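Long-range contact in Lin1840 protein (Listeria innocua serovar 6a, PDB 4ZOC), which probably hydrolyses terminal, non-reducing beta-D-glucosyl residues, as a family 3 glycoside hydrolase involved in beta-1,2-glucan metabolism: residues A[154-159]-A[550-555]. The protein carries 2 engineered substitutions. Sequence-based numbering, arbitrary orientation.
Sequences TGEDPF and LSMSFP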
loop_
_atom_site.group_PDB
_atom_site.type_symbol
_atom_site.label_atom_id
_atom_site.label_comp_id
_atom_site.label_asym_id
_atom_site.label_seq_id
_atom_site.Cartn_x
_atom_site.Cartn_y
_atom_site.Cartn_z
ATOM N N THR A 154 6.435 -11.412 14.431
ATOM C CA THR A 154 6.358 -10.739 15.679
ATOM C C THR A 154 5.915 -9.289 15.526
ATOM O O THR A 154 5.917 -8.562 16.562
ATOM C CB THR A 154 7.664 -10.931 16.543
ATOM O OG1 THR A 154 8.868 -10.584 15.795
ATOM C CG2 THR A 154 7.751 -12.427 16.989
ATOM N N GLY A 155 5.619 -8.804 14.298
ATOM C CA GLY A 155 4.934 -7.505 14.168
ATOM C C GLY A 155 5.625 -6.467 13.271
ATOM O O GLY A 155 6.387 -6.808 12.324
ATOM N N GLU A 156 5.337 -5.200 13.564
ATOM C CA GLU A 156 5.717 -4.121 12.689
ATOM C C GLU A 156 7.127 -3.470 12.948
ATOM O O GLU A 156 7.569 -2.543 12.211
ATOM C CB GLU A 156 4.627 -3.033 12.728
ATOM C CG GLU A 156 4.705 -2.144 13.953
ATOM C CD GLU A 156 3.511 -1.243 14.086
ATOM O OE1 GLU A 156 2.391 -1.689 13.671
ATOM O OE2 GLU A 156 3.678 -0.086 14.617
ATOM N N ASP A 157 7.856 -3.970 13.931
ATOM C CA ASP A 157 9.183 -3.411 14.242
ATOM C C ASP A 157 10.339 -4.304 13.871
ATOM O O ASP A 157 10.436 -5.428 14.334
ATOM C CB ASP A 157 9.301 -3.128 15.741
ATOM C CG ASP A 157 10.573 -2.384 16.040
ATOM O OD1 ASP A 157 10.762 -1.321 15.397
ATOM O OD2 ASP A 157 11.391 -2.921 16.803
ATOM N N PRO A 158 11.263 -3.799 13.049
ATOM C CA PRO A 158 12.382 -4.639 12.617
ATOM C C PRO A 158 13.284 -4.988 13.776
ATOM O O PRO A 158 13.858 -6.107 13.757
ATOM C CB PRO A 158 13.109 -3.805 11.583
ATOM C CG PRO A 158 12.152 -2.753 11.202
ATOM C CD PRO A 158 11.158 -2.568 12.274
ATOM N N PHE A 159 13.456 -4.065 14.752
ATOM C CA PHE A 159 14.374 -4.393 15.914
ATOM C C PHE A 159 13.820 -5.500 16.809
ATOM O O PHE A 159 14.510 -6.532 17.069
ATOM C CB PHE A 159 14.714 -3.168 16.776
ATOM C CG PHE A 159 15.651 -3.447 17.893
ATOM C CD1 PHE A 159 16.946 -3.699 17.640
ATOM C CD2 PHE A 159 15.206 -3.491 19.188
ATOM C CE1 PHE A 159 17.833 -3.973 18.688
ATOM C CE2 PHE A 159 16.048 -3.778 20.222
ATOM C CZ PHE A 159 17.362 -4.018 19.949
ATOM N N LEU A 550 1.484 -4.209 22.734
ATOM C CA LEU A 550 1.237 -4.457 21.312
ATOM C C LEU A 550 2.531 -4.409 20.506
ATOM O O LEU A 550 3.279 -3.434 20.619
ATOM C CB LEU A 550 0.180 -3.475 20.775
ATOM C CG LEU A 550 -1.251 -3.676 21.273
ATOM C CD1 LEU A 550 -2.081 -2.550 20.572
ATOM C CD2 LEU A 550 -1.868 -5.036 21.038
ATOM N N SER A 551 2.755 -5.459 19.709
ATOM C CA SER A 551 3.868 -5.450 18.735
ATOM C C SER A 551 3.414 -5.095 17.301
ATOM O O SER A 551 4.253 -5.013 16.334
ATOM C CB SER A 551 4.574 -6.791 18.838
ATOM O OG SER A 551 3.760 -7.740 18.244
ATOM N N MET A 552 2.097 -4.844 17.153
ATOM C CA MET A 552 1.507 -4.367 15.914
ATOM C C MET A 552 0.351 -3.412 16.235
ATOM O O MET A 552 -0.459 -3.675 17.120
ATOM C CB MET A 552 1.088 -5.530 15.060
ATOM C CG MET A 552 0.793 -5.178 13.616
ATOM S SD MET A 552 0.445 -6.628 12.601
ATOM C CE MET A 552 0.485 -5.825 10.994
ATOM N N SER A 553 0.256 -2.346 15.462
ATOM C CA SER A 553 -0.761 -1.299 15.650
ATOM C C SER A 553 -2.142 -1.832 15.350
ATOM O O SER A 553 -2.317 -2.672 14.441
ATOM C CB SER A 553 -0.429 -0.133 14.681
ATOM O OG SER A 553 0.791 0.495 15.034
ATOM N N PHE A 554 -3.131 -1.410 16.148
ATOM C CA PHE A 554 -4.542 -1.752 15.921
ATOM C C PHE A 554 -5.200 -0.565 15.200
ATOM O O PHE A 554 -5.384 0.487 15.799
ATOM C CB PHE A 554 -5.240 -2.043 17.259
ATOM C CG PHE A 554 -5.107 -3.496 17.687
ATOM C CD1 PHE A 554 -3.894 -4.133 17.626
ATOM C CD2 PHE A 554 -6.214 -4.238 18.047
ATOM C CE1 PHE A 554 -3.768 -5.468 17.933
ATOM C CE2 PHE A 554 -6.111 -5.593 18.384
ATOM C CZ PHE A 554 -4.847 -6.178 18.355
ATOM N N PRO A 555 -5.515 -0.741 13.873
ATOM C CA PRO A 555 -6.098 0.391 13.188
ATOM C C PRO A 555 -7.432 0.854 13.695
ATOM O O PRO A 555 -8.251 0.122 14.245
ATOM C CB PRO A 555 -6.184 -0.065 11.729
ATOM C CG PRO A 555 -5.221 -1.232 11.610
ATOM C CD PRO A 555 -5.352 -1.868 12.968
#
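Glu156 reaches across to Ser553 and takes hold of it with both carboxylate oxygens. Glu156 OE1 accepts the N-H of Ser553 N at 2.9 Å, with the N-H coming down from above the carboxylate plane, while Glu156 OE2 receives Ser553 OG at 3.0 Å through its syn lone pair. CG of Glu156 sits between its own backbone N and carbonyl carbon (chi1 79°), and from there the chain runs out extended to deliver the acid group. Tyr565 N is a further donor to OE2, so three hydrogen bonds fix this buried carboxylate and would offset its probable negative charge.

A second set of bonds gathers around Ser551, from its carbonyl O and its hydroxyl. Ser551 O accepts the N-H of Glu156 N at 3.0 Å, nearly straight at 162°, and also takes a CA-H...O contact from Gly155 CA at 3.4 Å. Gly155 has no side chain, which lets Ser551 O come close against its CA. Ser551 OG donates to Thr154 O at 2.9 Å, approaching from above the carbonyl plane.

Van der Waals contact is slight: Met552 CG lies 3.8 Å from Glu156 OE1.

This buried, mostly polar seam joins the family 3 N-terminal TIM-barrel and C-terminal regions. Asp157 N-caps helix 158-173, its OD2 bonding Leu160 N and its OD1 Tyr565 OH. Leu160 and helix 103-108 touch Ser551, and Asp157 packs on Leu660 of strand 659-668 in the fibronectin-like domain.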